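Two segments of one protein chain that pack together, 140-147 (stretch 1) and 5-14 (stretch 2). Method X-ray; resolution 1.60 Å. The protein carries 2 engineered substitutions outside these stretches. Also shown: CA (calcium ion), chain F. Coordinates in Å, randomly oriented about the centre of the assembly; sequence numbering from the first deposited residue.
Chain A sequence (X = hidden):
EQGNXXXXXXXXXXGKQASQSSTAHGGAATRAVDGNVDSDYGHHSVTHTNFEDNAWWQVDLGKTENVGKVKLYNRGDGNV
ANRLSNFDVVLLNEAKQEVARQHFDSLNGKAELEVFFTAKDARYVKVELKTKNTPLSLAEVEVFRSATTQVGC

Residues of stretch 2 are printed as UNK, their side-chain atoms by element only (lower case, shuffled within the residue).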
ATOM      1  N   GLU A 140       2.177  -6.146   2.765  1.00 15.81           N
ATOM      2  CA  GLU A 140       0.871  -6.445   2.106  1.00 15.47           C
ATOM      3  C   GLU A 140       0.062  -5.136   2.140  1.00 16.43           C
ATOM      4  O   GLU A 140       0.211  -4.328   3.059  1.00 17.05           O
ATOM      5  CB  GLU A 140       0.102  -7.525   2.965  1.00 16.77           C
ATOM      6  CG  GLU A 140      -1.040  -8.156   2.127  1.00 17.60           C
ATOM      7  CD  GLU A 140      -0.613  -9.197   1.077  1.00 18.45           C
ATOM      8  OE1 GLU A 140       0.576  -9.463   0.800  1.00 18.36           O
ATOM      9  OE2 GLU A 140      -1.537  -9.718   0.398  1.00 18.49           O
ATOM     10  N   VAL A 141      -0.750  -4.993   1.067  1.00 16.03           N
ATOM     11  CA  VAL A 141      -1.796  -3.932   1.107  1.00 15.38           C
ATOM     12  C   VAL A 141      -3.104  -4.655   0.772  1.00 14.96           C
ATOM     13  O   VAL A 141      -3.212  -5.391  -0.245  1.00 18.76           O
ATOM     14  CB  VAL A 141      -1.480  -2.923  -0.032  1.00 15.72           C
ATOM     15  CG1 VAL A 141      -2.640  -1.903  -0.094  1.00 19.88           C
ATOM     16  CG2 VAL A 141      -0.186  -2.158   0.274  1.00 17.34           C
ATOM     17  N   GLU A 142      -4.050  -4.485   1.674  1.00 15.90           N
ATOM     18  CA  GLU A 142      -5.389  -5.134   1.475  1.00 17.10           C
ATOM     19  C   GLU A 142      -6.414  -4.022   1.289  1.00 16.77           C
ATOM     20  O   GLU A 142      -6.259  -2.919   1.874  1.00 18.50           O
ATOM     21  CB  GLU A 142      -5.780  -5.933   2.746  1.00 18.67           C
ATOM     22  CG  GLU A 142      -4.805  -7.129   2.904  1.00 20.30           C
ATOM     23  CD  GLU A 142      -5.098  -7.875   4.205  1.00 25.58           C
ATOM     24  OE1 GLU A 142      -5.769  -7.368   5.144  1.00 24.77           O
ATOM     25  OE2 GLU A 142      -4.563  -9.042   4.273  1.00 25.35           O
ATOM     26  N   VAL A 143      -7.390  -4.286   0.430  1.00 16.80           N
ATOM     27  CA  VAL A 143      -8.381  -3.174   0.125  1.00 17.45           C
ATOM     28  C   VAL A 143      -9.788  -3.784   0.234  1.00 18.31           C
ATOM     29  O   VAL A 143     -10.005  -4.915  -0.242  1.00 18.95           O
ATOM     30  CB  VAL A 143      -8.177  -2.724  -1.318  1.00 18.18           C
ATOM     31  CG1 VAL A 143      -9.258  -1.654  -1.701  1.00 19.48           C
ATOM     32  CG2 VAL A 143      -6.749  -2.129  -1.500  1.00 17.41           C
ATOM     33  N   PHE A 144     -10.710  -3.041   0.869  1.00 18.49           N
ATOM     34  CA  PHE A 144     -12.059  -3.593   1.128  1.00 20.31           C
ATOM     35  C   PHE A 144     -13.121  -2.618   0.641  1.00 20.57           C
ATOM     36  O   PHE A 144     -12.917  -1.403   0.839  1.00 21.01           O
ATOM     37  CB  PHE A 144     -12.233  -3.800   2.602  1.00 21.00           C
ATOM     38  CG  PHE A 144     -11.161  -4.743   3.179  1.00 22.25           C
ATOM     39  CD1 PHE A 144     -11.320  -6.161   3.114  1.00 22.90           C
ATOM     40  CD2 PHE A 144      -9.979  -4.192   3.705  1.00 22.73           C
ATOM     41  CE1 PHE A 144     -10.269  -6.983   3.624  1.00 22.49           C
ATOM     42  CE2 PHE A 144      -8.940  -5.022   4.247  1.00 22.11           C
ATOM     43  CZ  PHE A 144      -9.101  -6.401   4.127  1.00 21.20           C
ATOM     44  N   ARG A 145     -14.178  -3.171   0.026  1.00 20.65           N
ATOM     45  CA  ARG A 145     -15.280  -2.268  -0.373  1.00 23.19           C
ATOM     46  C   ARG A 145     -16.095  -1.778   0.804  1.00 25.52           C
ATOM     47  O   ARG A 145     -16.236  -2.425   1.812  1.00 24.36           O
ATOM     48  CB  ARG A 145     -16.208  -3.001  -1.286  1.00 24.28           C
ATOM     49  CG  ARG A 145     -15.621  -3.529  -2.540  1.00 28.64           C
ATOM     50  CD  ARG A 145     -16.726  -4.297  -3.342  1.00 33.13           C
ATOM     51  NE  ARG A 145     -16.218  -4.851  -4.572  1.00 32.16           N
ATOM     52  CZ  ARG A 145     -15.952  -6.142  -4.805  1.00 32.82           C
ATOM     53  NH1 ARG A 145     -15.426  -6.518  -6.003  1.00 31.85           N
ATOM     54  NH2 ARG A 145     -16.130  -7.081  -3.838  1.00 34.29           N
ATOM     55  N   SER A 146     -16.668  -0.592   0.670  1.00 23.37           N
ATOM     56  CA  SER A 146     -17.727  -0.115   1.601  1.00 28.41           C
ATOM     57  C   SER A 146     -18.888  -1.085   1.581  1.00 28.26           C
ATOM     58  O   SER A 146     -19.196  -1.660   0.586  1.00 31.77           O
ATOM     59  CB  SER A 146     -18.325   1.202   1.022  1.00 33.33           C
ATOM     60  OG  SER A 146     -17.326   2.129   0.940  1.00 35.87           O
ATOM     61  N   ALA A 147     -19.472  -1.277   2.757  1.00 34.07           N
ATOM     62  CA  ALA A 147     -20.609  -2.240   2.846  1.00 44.34           C
ATOM     63  C   ALA A 147     -21.949  -1.678   2.351  1.00 52.01           C
ATOM     64  O   ALA A 147     -22.041  -0.462   2.124  1.00 51.20           O
ATOM     65  CB  ALA A 147     -20.730  -2.715   4.265  1.00 43.59           C
ATOM     66  N   UNK A   5     -17.734   3.760   7.678  1.00 76.56           N
ATOM     67  CA  UNK A   5     -18.572   2.895   8.518  1.00 75.36           C
ATOM     68  C   UNK A   5     -18.214   1.427   8.265  1.00 59.58           C
ATOM     69  O   UNK A   5     -17.031   1.089   8.229  1.00 56.95           O
ATOM     70  c   UNK A   5     -20.628   2.531  11.659  1.00 94.04           C
ATOM     71  c   UNK A   5     -20.053   3.137   8.231  1.00 85.22           C
ATOM     72  c   UNK A   5     -20.680   4.231   9.080  1.00 84.87           C
ATOM     73  c   UNK A   5     -19.875   4.476  10.345  1.00 95.22           C
ATOM     74  n   UNK A   5     -20.338   1.425  12.330  1.00 81.24           N
ATOM     75  n   UNK A   5     -21.890   2.920  11.546  1.00 85.43           N
ATOM     76  n   UNK A   5     -19.657   3.246  11.102  1.00 94.51           N
ATOM     77  N   UNK A   6     -19.205   0.550   8.081  1.00 63.68           N
ATOM     78  CA  UNK A   6     -18.851  -0.855   7.756  1.00 51.89           C
ATOM     79  C   UNK A   6     -18.183  -1.095   6.366  1.00 43.61           C
ATOM     80  O   UNK A   6     -18.441  -0.370   5.347  1.00 38.49           O
ATOM     81  c   UNK A   6     -21.216  -0.477   7.444  1.00 56.29           C
ATOM     82  c   UNK A   6     -20.209  -1.556   7.788  1.00 56.12           C
ATOM     83  c   UNK A   6     -20.675   0.723   8.177  1.00 59.49           C
ATOM     84  N   UNK A   7     -17.318  -2.113   6.345  1.00 37.98           N
ATOM     85  CA  UNK A   7     -16.706  -2.584   5.121  1.00 36.56           C
ATOM     86  C   UNK A   7     -16.924  -4.082   4.926  1.00 34.20           C
ATOM     87  O   UNK A   7     -17.175  -4.809   5.914  1.00 36.96           O
ATOM     88  c   UNK A   7     -15.168  -2.205   5.023  1.00 36.60           C
ATOM     89  c   UNK A   7     -15.011  -0.668   5.116  1.00 37.80           C
ATOM     90  c   UNK A   7     -14.275  -2.998   6.024  1.00 36.01           C
ATOM     91  N   UNK A   8     -16.865  -4.514   3.680  1.00 28.27           N
ATOM     92  CA  UNK A   8     -16.944  -5.884   3.306  1.00 30.39           C
ATOM     93  C   UNK A   8     -15.681  -6.627   3.731  1.00 32.36           C
ATOM     94  O   UNK A   8     -14.636  -6.009   4.114  1.00 32.15           O
ATOM     95  c   UNK A   8     -18.299  -5.584   1.153  1.00 46.99           C
ATOM     96  o   UNK A   8     -19.235  -5.857  -0.977  1.00 54.57           O
ATOM     97  o   UNK A   8     -17.095  -6.638  -0.772  1.00 53.19           O
ATOM     98  c   UNK A   8     -17.062  -6.049   1.844  1.00 36.18           C
ATOM     99  c   UNK A   8     -18.195  -6.050  -0.303  1.00 59.45           C
ATOM    100  N   UNK A   9     -15.786  -7.959   3.762  1.00 30.74           N
ATOM    101  CA  UNK A   9     -14.652  -8.708   4.290  1.00 31.32           C
ATOM    102  C   UNK A   9     -13.645  -9.144   3.193  1.00 26.45           C
ATOM    103  O   UNK A   9     -12.559  -9.549   3.540  1.00 32.91           O
ATOM    104  c   UNK A   9     -15.949  -9.703   6.248  1.00 40.02           C
ATOM    105  c   UNK A   9     -15.166 -10.032   5.019  1.00 32.10           C
ATOM    106  o   UNK A   9     -15.919 -10.794   4.075  1.00 38.08           O
ATOM    107  N   UNK A  10     -14.039  -9.133   1.918  1.00 27.42           N
ATOM    108  CA  UNK A  10     -13.279  -9.676   0.829  1.00 25.06           C
ATOM    109  C   UNK A  10     -12.087  -8.638   0.565  1.00 25.28           C
ATOM    110  O   UNK A  10     -12.358  -7.446   0.251  1.00 24.65           O
ATOM    111  o   UNK A  10     -13.211 -10.904  -3.912  1.00 50.00           O
ATOM    112  c   UNK A  10     -13.903 -10.425  -2.982  1.00 45.82           C
ATOM    113  c   UNK A  10     -13.285 -10.450  -1.543  1.00 36.29           C
ATOM    114  c   UNK A  10     -14.071  -9.779  -0.465  1.00 29.32           C
ATOM    115  o   UNK A  10     -15.045  -9.923  -3.255  1.00 54.74           O
ATOM    116  N   UNK A  11     -10.841  -9.158   0.583  1.00 23.11           N
ATOM    117  CA  UNK A  11      -9.716  -8.316   0.124  1.00 20.25           C
ATOM    118  C   UNK A  11      -9.671  -8.321  -1.365  1.00 19.47           C
ATOM    119  O   UNK A  11      -9.176  -9.246  -2.056  1.00 21.38           O
ATOM    120  c   UNK A  11      -8.412  -8.866   0.768  1.00 19.39           C
ATOM    121  c   UNK A  11      -7.184  -8.236   0.094  1.00 20.72           C
ATOM    122  n   UNK A  11      -6.062  -8.911   0.134  1.00 21.02           N
ATOM    123  o   UNK A  11      -7.255  -7.124  -0.466  1.00 19.52           O
ATOM    124  N   UNK A  12     -10.142  -7.193  -1.986  1.00 19.59           N
ATOM    125  CA  UNK A  12     -10.209  -7.129  -3.460  1.00 20.27           C
ATOM    126  C   UNK A  12      -8.867  -6.766  -4.126  1.00 19.40           C
ATOM    127  O   UNK A  12      -8.747  -6.790  -5.352  1.00 22.36           O
ATOM    128  c   UNK A  12     -12.656  -6.609  -3.460  1.00 25.19           C
ATOM    129  c   UNK A  12     -11.283  -6.131  -3.979  1.00 21.10           C
ATOM    130  c   UNK A  12     -11.101  -4.731  -3.404  1.00 22.49           C
ATOM    131  c   UNK A  12     -11.882  -3.632  -4.196  1.00 24.48           C
ATOM    132  N   UNK A  13      -7.816  -6.503  -3.311  1.00 18.23           N
ATOM    133  CA  UNK A  13      -6.506  -6.259  -3.944  1.00 17.83           C
ATOM    134  C   UNK A  13      -5.718  -7.558  -4.231  1.00 18.22           C
ATOM    135  O   UNK A  13      -4.821  -7.565  -5.005  1.00 18.16           O
ATOM    136  c   UNK A  13      -5.642  -5.397  -2.984  1.00 18.07           C
ATOM    137  N   UNK A  14      -6.095  -8.671  -3.561  1.00 20.24           N
ATOM    138  CA  UNK A  14      -5.349  -9.906  -3.765  1.00 20.56           C
ATOM    139  C   UNK A  14      -5.267 -10.330  -5.151  1.00 18.79           C
ATOM    140  O   UNK A  14      -6.289 -10.438  -5.894  1.00 21.85           O
ATOM    141  c   UNK A  14      -6.113 -10.955  -2.918  1.00 25.07           C
ATOM    142  n   UNK A  14      -3.048 -15.711  -3.478  1.00 42.22           N
ATOM    143  c   UNK A  14      -4.498 -12.469  -2.443  1.00 32.38           C
ATOM    144  n   UNK A  14      -2.731 -13.591  -4.440  1.00 43.03           N
ATOM    145  c   UNK A  14      -3.294 -14.391  -3.478  1.00 47.69           C
ATOM    146  n   UNK A  14      -4.089 -13.896  -2.526  1.00 47.03           N
ATOM    147  c   UNK A  14      -5.702 -12.338  -3.296  1.00 33.37           C
TER
HETATM  148 CA    CA F 204       2.904 -10.129   1.016  1.00 17.05          CA
HETATM  149  O   HOH W   1     -14.465  -5.957   0.001  1.00 27.45           O
HETATM  150  O   HOH W   2      -3.523  -8.120  -0.789  1.00 20.14           O

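Position 5 carries three carbons, a nitrogen, and then a carbon bearing two more nitrogens. This guanidinium side chain touches nothing on stretch 1, and the residue is R5. At position 6, three carbons close a ring onto the backbone nitrogen and lie against A147, which identifies P6; its CB lies 3.7 Å from CB of A147, and its O accepts a hydrogen bond from A147 N at 2.9 Å.

Position 7, one carbon carrying two more beside F144, is V7, with CG2 4.1 Å from F144 CB. Its backbone forms a single beta bridge with S146, the CA atoms being 4.4 Å apart. Position 8 shows three carbons, the third carrying two oxygens, one of which meets the guanidinium of R145: hence E8. R145 NH2 to E8 OE1 is 3.2 Å, a salt bridge, while E8 N donates to R145 O at 2.9 Å.

Position 9 has one carbon bearing an oxygen and a carbon, its CA-to-CB bond points away from stretch 1, and its backbone O lies at the edge of the F144 ring. It is T9, with O 3.4 Å from CE1 of F144. Position 10 has three carbons, the third carrying two oxygens, one of them against R145 NH2; it is E10, whose OE1 forms a second salt bridge with R145 NH2, at 3.1 Å.

Position 11 has two carbons, the second carrying one oxygen and one nitrogen, and the oxygen meets V143 N; it is N11. Its OD1 accepts from V143 N at 3.0 Å and also from the backbone N of position 13 at 3.0 Å, so one oxygen ties the strand to the turn that begins here. Position 12 has four carbons, forked at the first, one arm two carbons long, against V143 and one face of the R145 guanidinium: I12. Its CG2 is 3.5 Å from R145 NH2, and its CG1 4.0 Å from V143 CG1. Position 13 has one carbon, 3.8 Å from CG2 of V143 to this CB, and is A13. Position 14, with three carbons, a nitrogen and a carbon bearing two nitrogens, makes no close contact with stretch 1; it is R14.

The contact combines backbone pairing with side-chain clamps. I12 N donates to V143 O at 2.9 Å, joining the bonds at R145 and A147. Both carboxylates converge on R145, where a water links E8 OE1, E10 O and R145 N. A second water joins N11 ND2 to V141 O and to OE2 of E140, whose OE1 binds calcium.

Stretch 2 5-14: RPVETENIAR
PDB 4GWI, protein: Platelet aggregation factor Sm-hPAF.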